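Local coordinates for protein galactose-binding lectin (Arachis hypogaea, PDB 6VAW) that binds galactose-bearing carbohydrates as a homotetrameric legume lectin, using a site that depends on bound calcium and manganese ions, at residues N131-P134 with T135-G139; K74-K77 with D78-P81. All coordinates share one frame; numbering follows the deposited sequence.

Contact 1 (N131-P134 with T135-G139); sequences NDPP and TDHVG. With MN (manganese (II) ion), chain F; CA (calcium ion), chain G.
Asp132 and His137 meet at a shared manganese ion, which Asp132 OD1 binds at 2.2 Å and His137 NE2 at 2.1 Å. These two atoms, Asp132 OD1 and His137 NE2, approach to 3.2 Å as neighbouring ligands, with no hydrogen bond between them; the carboxylate and ring planes stand 60° apart. The other carboxylate oxygen, Asp132 OD2, takes the calcium ion at 2.4 Å, making this side chain a bridge between the calcium and manganese ions, which are 4.2 Å apart. Waters 1 and 2, with Glu121 and Asp123, complete six manganese ligands; Asp123, which binds both ions, Tyr125, Asn127 and waters 3 and 4 join Asp132 at the calcium.

In the second shell, two contacts fix the imidazole. Pro133 CD sits over one face, 3.4 Å from the centroid of the His137 ring and close to its normal, a CH-pi contact. At the ring's edge, His137 ND1 donates in plane to Thr135 O over 2.9 Å, the N-H...O angle being 164°. This puts the proton on ND1 and leaves NE2 for the metal. With chi1 at 53°, CG lies between the backbone N and carbonyl carbon, which turns the ring face against Pro133 CD.

The loop runs from strand 117-123 into strand 137-141. His137 and Gly139 pair with Asp123 and Glu121 of the former strand, while Pro133 and His137 touch Thr150 on strand 149-152.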
ATOM      1  N   ASN A 131     -25.440 -21.800  24.749  1.00 28.25           N
ATOM      2  CA  ASN A 131     -26.647 -21.036  24.456  1.00 28.13           C
ATOM      3  C   ASN A 131     -26.669 -20.524  23.004  1.00 32.61           C
ATOM      4  O   ASN A 131     -27.069 -19.385  22.746  1.00 31.70           O
ATOM      5  CB  ASN A 131     -26.832 -19.883  25.473  1.00 30.27           C
ATOM      6  CG  ASN A 131     -27.134 -20.376  26.876  1.00 57.90           C
ATOM      7  OD1 ASN A 131     -28.057 -21.171  27.106  1.00 51.19           O
ATOM      8  ND2 ASN A 131     -26.362 -19.917  27.850  1.00 49.10           N
ATOM      9  N   ASP A 132     -26.245 -21.381  22.054  1.00 28.14           N
ATOM     10  CA  ASP A 132     -26.232 -21.031  20.631  1.00 27.06           C
ATOM     11  C   ASP A 132     -27.640 -20.805  20.100  1.00 31.35           C
ATOM     12  O   ASP A 132     -28.536 -21.549  20.499  1.00 33.05           O
ATOM     13  CB  ASP A 132     -25.565 -22.147  19.801  1.00 26.57           C
ATOM     14  CG  ASP A 132     -24.071 -22.010  19.596  1.00 31.54           C
ATOM     15  OD1 ASP A 132     -23.561 -20.864  19.667  1.00 30.08           O
ATOM     16  OD2 ASP A 132     -23.409 -23.040  19.346  1.00 28.28           O
ATOM     17  N   PRO A 133     -27.853 -19.882  19.139  1.00 27.60           N
ATOM     18  CA  PRO A 133     -29.193 -19.766  18.534  1.00 28.93           C
ATOM     19  C   PRO A 133     -29.510 -21.040  17.709  1.00 34.45           C
ATOM     20  O   PRO A 133     -28.593 -21.816  17.441  1.00 30.67           O
ATOM     21  CB  PRO A 133     -29.105 -18.495  17.677  1.00 30.10           C
ATOM     22  CG  PRO A 133     -27.663 -18.282  17.430  1.00 33.95           C
ATOM     23  CD  PRO A 133     -26.892 -18.929  18.538  1.00 28.66           C
ATOM     24  N   PRO A 134     -30.780 -21.302  17.297  1.00 36.28           N
ATOM     25  CA  PRO A 134     -31.077 -22.583  16.621  1.00 36.46           C
ATOM     26  C   PRO A 134     -30.498 -22.781  15.208  1.00 38.90           C
ATOM     27  O   PRO A 134     -30.408 -23.930  14.775  1.00 37.68           O
ATOM     28  CB  PRO A 134     -32.612 -22.622  16.584  1.00 38.83           C
ATOM     29  CG  PRO A 134     -33.052 -21.221  16.725  1.00 43.28           C
ATOM     30  CD  PRO A 134     -32.019 -20.532  17.562  1.00 38.91           C
ATOM     31  N   THR A 135     -30.098 -21.708  14.492  1.00 33.47           N
ATOM     32  CA  THR A 135     -29.559 -21.836  13.117  1.00 31.71           C
ATOM     33  C   THR A 135     -28.094 -21.377  13.039  1.00 28.57           C
ATOM     34  O   THR A 135     -27.590 -20.860  14.040  1.00 26.78           O
ATOM     35  CB  THR A 135     -30.406 -20.965  12.136  1.00 44.12           C
ATOM     36  OG1 THR A 135     -30.140 -19.576  12.376  1.00 39.25           O
ATOM     37  CG2 THR A 135     -31.907 -21.239  12.216  1.00 46.67           C
ATOM     38  N   ASP A 136     -27.429 -21.519  11.841  1.00 23.14           N
ATOM     39  CA  ASP A 136     -26.080 -20.993  11.579  1.00 21.73           C
ATOM     40  C   ASP A 136     -26.089 -19.496  11.915  1.00 25.40           C
ATOM     41  O   ASP A 136     -27.128 -18.832  11.749  1.00 23.59           O
ATOM     42  CB  ASP A 136     -25.654 -21.199  10.112  1.00 23.31           C
ATOM     43  CG  ASP A 136     -25.508 -22.652   9.677  1.00 31.16           C
ATOM     44  OD1 ASP A 136     -25.570 -23.547  10.555  1.00 33.32           O
ATOM     45  OD2 ASP A 136     -25.328 -22.891   8.457  1.00 32.87           O
ATOM     46  N   HIS A 137     -24.980 -18.978  12.446  1.00 22.04           N
ATOM     47  CA  HIS A 137     -24.961 -17.587  12.866  1.00 21.18           C
ATOM     48  C   HIS A 137     -23.562 -17.012  12.880  1.00 25.13           C
ATOM     49  O   HIS A 137     -22.570 -17.744  12.956  1.00 22.85           O
ATOM     50  CB  HIS A 137     -25.570 -17.460  14.286  1.00 21.54           C
ATOM     51  CG  HIS A 137     -24.939 -18.366  15.303  1.00 26.08           C
ATOM     52  ND1 HIS A 137     -25.294 -19.717  15.400  1.00 27.80           N
ATOM     53  CD2 HIS A 137     -24.015 -18.090  16.251  1.00 28.09           C
ATOM     54  CE1 HIS A 137     -24.560 -20.210  16.382  1.00 27.20           C
ATOM     55  NE2 HIS A 137     -23.777 -19.273  16.925  1.00 27.71           N
ATOM     56  N   VAL A 138     -23.514 -15.686  12.861  1.00 21.77           N
ATOM     57  CA  VAL A 138     -22.296 -14.910  13.049  1.00 21.67           C
ATOM     58  C   VAL A 138     -22.436 -14.341  14.447  1.00 25.56           C
ATOM     59  O   VAL A 138     -23.503 -13.845  14.798  1.00 24.15           O
ATOM     60  CB  VAL A 138     -22.036 -13.832  11.970  1.00 25.14           C
ATOM     61  CG1 VAL A 138     -20.716 -13.104  12.228  1.00 24.12           C
ATOM     62  CG2 VAL A 138     -22.041 -14.435  10.567  1.00 24.55           C
ATOM     63  N   GLY A 139     -21.394 -14.452  15.242  1.00 22.74           N
ATOM     64  CA  GLY A 139     -21.448 -13.965  16.611  1.00 22.92           C
ATOM     65  C   GLY A 139     -20.255 -13.128  16.989  1.00 25.88           C
ATOM     66  O   GLY A 139     -19.194 -13.251  16.392  1.00 25.66           O
TER
HETATM   67 MN    MN F 302     -22.307 -19.677  18.348  1.00 37.32          MN
HETATM   68 CA    CA G 303     -21.713 -23.799  17.882  1.00 23.60          CA
HETATM   69  O   HOH W   1     -20.420 -20.121  19.906  1.00 21.48           O
HETATM   70  O   HOH W   2     -23.129 -18.000  19.642  1.00 24.33           O
HETATM   71  O   HOH W   3     -20.051 -24.951  16.789  1.00 19.70           O
HETATM   72  O   HOH W   4     -20.147 -22.922  19.479  1.00 21.17           O

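Contact 2 (K74-K77 with D78-P81); sequences KDIK and DYDP
The Tyr79 ring is met obliquely along its CD2 side by two partners: Ile76 CD1, 3.6 Å from Tyr79 CD2, and the carbonyl oxygen of Lys77. Ile76 reaches the ring because its CG1 branch stands between backbone N and carbonyl carbon, and the extended chi2 carries CD1 onward to the tyrosine. A second flat group, the carboxylate of Asp75, lies by the pyrrolidine of Pro81, with Asp75 OD1 3.5 Å from Pro81 CB and equally near CG, a van der Waals contact.

Between these side chains the backbone reverses. Tyr79 N donates to Lys77 O at 3.0 Å, a weak bond bent to 142°, and Asp78 between them has phi 72° and psi -35°, within the range of a classic gamma-turn. The Lys77 and Asp78 side chains run alongside each other, Lys77 CD 3.5 Å from Asp78 OD2: the lysine's aliphatic part, not its ammonium, touches the carboxylate. Their charged ends, Lys77 NZ and Asp78 OD1, remain 4.0 Å apart, beyond a salt bridge.

Water 6 bridges the two arms, donating to Ile76 O at 3.0 Å and to Tyr79 O at 2.9 Å. Water 5 lies between them as well: it accepts from Ile76 N and is 3.0 Å from Tyr79 O, one of several acceptors competing for its protons. Ile76 also packs on Leu37 and Ile217; Asp80, which touches the bound ligand, pairs through its backbone with Gly213 and Arg215. The closure thus rests on one weak direct backbone bond, water-bridged carbonyls and apolar touches, with probably a mild electrostatic gain from the lysine-aspartate pair.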
ATOM      1  N   LYS A  74     -16.756 -26.392   3.572  1.00 27.15           N
ATOM      2  CA  LYS A  74     -17.304 -27.398   2.669  1.00 27.16           C
ATOM      3  C   LYS A  74     -17.609 -28.698   3.410  1.00 31.37           C
ATOM      4  O   LYS A  74     -16.782 -29.185   4.191  1.00 30.97           O
ATOM      5  CB  LYS A  74     -16.345 -27.648   1.507  1.00 27.68           C
ATOM      6  CG  LYS A  74     -16.982 -28.400   0.349  1.00 43.08           C
ATOM      7  CD  LYS A  74     -16.342 -28.026  -0.965  1.00 59.83           C
ATOM      8  CE  LYS A  74     -16.165 -29.191  -1.909  1.00 79.56           C
ATOM      9  NZ  LYS A  74     -17.437 -29.793  -2.422  1.00 92.27           N
ATOM     10  N   ASP A  75     -18.813 -29.240   3.169  1.00 29.02           N
ATOM     11  CA  ASP A  75     -19.272 -30.496   3.755  1.00 29.61           C
ATOM     12  C   ASP A  75     -18.435 -31.657   3.271  1.00 34.64           C
ATOM     13  O   ASP A  75     -17.918 -31.638   2.150  1.00 34.44           O
ATOM     14  CB  ASP A  75     -20.726 -30.804   3.351  1.00 31.71           C
ATOM     15  CG  ASP A  75     -21.788 -29.811   3.743  1.00 44.42           C
ATOM     16  OD1 ASP A  75     -21.437 -28.762   4.334  1.00 45.86           O
ATOM     17  OD2 ASP A  75     -22.969 -30.062   3.432  1.00 49.10           O
ATOM     18  N   ILE A  76     -18.331 -32.671   4.111  1.00 31.36           N
ATOM     19  CA  ILE A  76     -17.674 -33.921   3.757  1.00 31.25           C
ATOM     20  C   ILE A  76     -18.704 -35.013   3.992  1.00 35.19           C
ATOM     21  O   ILE A  76     -19.621 -34.833   4.792  1.00 35.59           O
ATOM     22  CB  ILE A  76     -16.334 -34.163   4.494  1.00 33.95           C
ATOM     23  CG1 ILE A  76     -16.535 -34.414   6.007  1.00 32.90           C
ATOM     24  CG2 ILE A  76     -15.341 -33.024   4.210  1.00 34.69           C
ATOM     25  CD1 ILE A  76     -15.281 -34.700   6.749  1.00 34.43           C
ATOM     26  N   LYS A  77     -18.584 -36.116   3.268  1.00 33.29           N
ATOM     27  CA  LYS A  77     -19.501 -37.256   3.369  1.00 33.80           C
ATOM     28  C   LYS A  77     -19.590 -37.805   4.808  1.00 38.05           C
ATOM     29  O   LYS A  77     -18.568 -37.890   5.483  1.00 38.79           O
ATOM     30  CB  LYS A  77     -19.005 -38.361   2.418  1.00 36.04           C
ATOM     31  CG  LYS A  77     -20.047 -39.392   2.060  1.00 58.30           C
ATOM     32  CD  LYS A  77     -19.393 -40.717   1.628  1.00 73.24           C
ATOM     33  CE  LYS A  77     -20.345 -41.690   0.976  1.00 85.06           C
ATOM     34  NZ  LYS A  77     -21.788 -41.393   1.209  1.00 92.55           N
ATOM     35  N   ASP A  78     -20.819 -38.150   5.257  1.00 35.12           N
ATOM     36  CA  ASP A  78     -21.203 -38.794   6.528  1.00 35.35           C
ATOM     37  C   ASP A  78     -21.100 -37.928   7.799  1.00 38.63           C
ATOM     38  O   ASP A  78     -21.963 -38.081   8.652  1.00 39.75           O
ATOM     39  CB  ASP A  78     -20.421 -40.096   6.739  1.00 37.30           C
ATOM     40  CG  ASP A  78     -20.592 -41.103   5.602  1.00 48.89           C
ATOM     41  OD1 ASP A  78     -21.755 -41.415   5.250  1.00 49.40           O
ATOM     42  OD2 ASP A  78     -19.562 -41.560   5.051  1.00 54.89           O
ATOM     43  N   TYR A  79     -20.123 -37.018   7.924  1.00 32.64           N
ATOM     44  CA  TYR A  79     -20.027 -36.223   9.150  1.00 30.11           C
ATOM     45  C   TYR A  79     -20.917 -34.988   9.104  1.00 32.97           C
ATOM     46  O   TYR A  79     -21.213 -34.468   8.028  1.00 32.81           O
ATOM     47  CB  TYR A  79     -18.591 -35.800   9.408  1.00 29.73           C
ATOM     48  CG  TYR A  79     -17.632 -36.952   9.570  1.00 28.23           C
ATOM     49  CD1 TYR A  79     -17.368 -37.487  10.821  1.00 29.73           C
ATOM     50  CD2 TYR A  79     -16.916 -37.445   8.486  1.00 28.87           C
ATOM     51  CE1 TYR A  79     -16.443 -38.520  10.987  1.00 30.51           C
ATOM     52  CE2 TYR A  79     -15.950 -38.437   8.645  1.00 28.88           C
ATOM     53  CZ  TYR A  79     -15.710 -38.970   9.901  1.00 34.23           C
ATOM     54  OH  TYR A  79     -14.778 -39.978  10.067  1.00 32.26           O
ATOM     55  N   ASP A  80     -21.313 -34.524  10.278  1.00 29.82           N
ATOM     56  CA  ASP A  80     -22.114 -33.310  10.435  1.00 30.78           C
ATOM     57  C   ASP A  80     -21.268 -32.110  10.108  1.00 33.28           C
ATOM     58  O   ASP A  80     -20.169 -32.030  10.651  1.00 34.04           O
ATOM     59  CB  ASP A  80     -22.604 -33.188  11.873  1.00 34.41           C
ATOM     60  CG  ASP A  80     -24.091 -33.272  11.942  1.00 57.43           C
ATOM     61  OD1 ASP A  80     -24.614 -34.341  11.634  1.00 58.51           O
ATOM     62  OD2 ASP A  80     -24.743 -32.217  12.131  1.00 65.35           O
ATOM     63  N   PRO A  81     -21.705 -31.177   9.226  1.00 29.51           N
ATOM     64  CA  PRO A  81     -20.857 -30.010   8.911  1.00 28.08           C
ATOM     65  C   PRO A  81     -20.711 -29.109  10.134  1.00 30.83           C
ATOM     66  O   PRO A  81     -21.603 -28.326  10.451  1.00 32.61           O
ATOM     67  CB  PRO A  81     -21.587 -29.327   7.747  1.00 30.08           C
ATOM     68  CG  PRO A  81     -22.620 -30.322   7.288  1.00 35.45           C
ATOM     69  CD  PRO A  81     -22.981 -31.123   8.494  1.00 31.27           C
TER
HETATM   70  O   HOH W   5     -19.557 -32.317   6.765  1.00 29.93           O
HETATM   71  O   HOH W   6     -22.515 -34.418   5.391  1.00 62.84           O

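Contact 2 precedes contact 1 in the chain, and the two do not touch: their centres are 19 Å apart and their nearest atoms about 6 Å. What relates them is the sugar site. The Asp132 side chain of contact 1 lies about 7 Å from the bound galactoside, whereas 74-81 supplies Asp80 directly to its pocket, with the Pro81 side chain about 8 Å from the ligand and about 12 Å from the calcium ion. Calcium ligands Tyr125 and Asn127 also line that pocket. Immediately after Pro81 come Ala82 and Asp83, also pocket residues; as in other legume lectins, the metal site probably stabilises a cis peptide bond between Ala82 and Asp83.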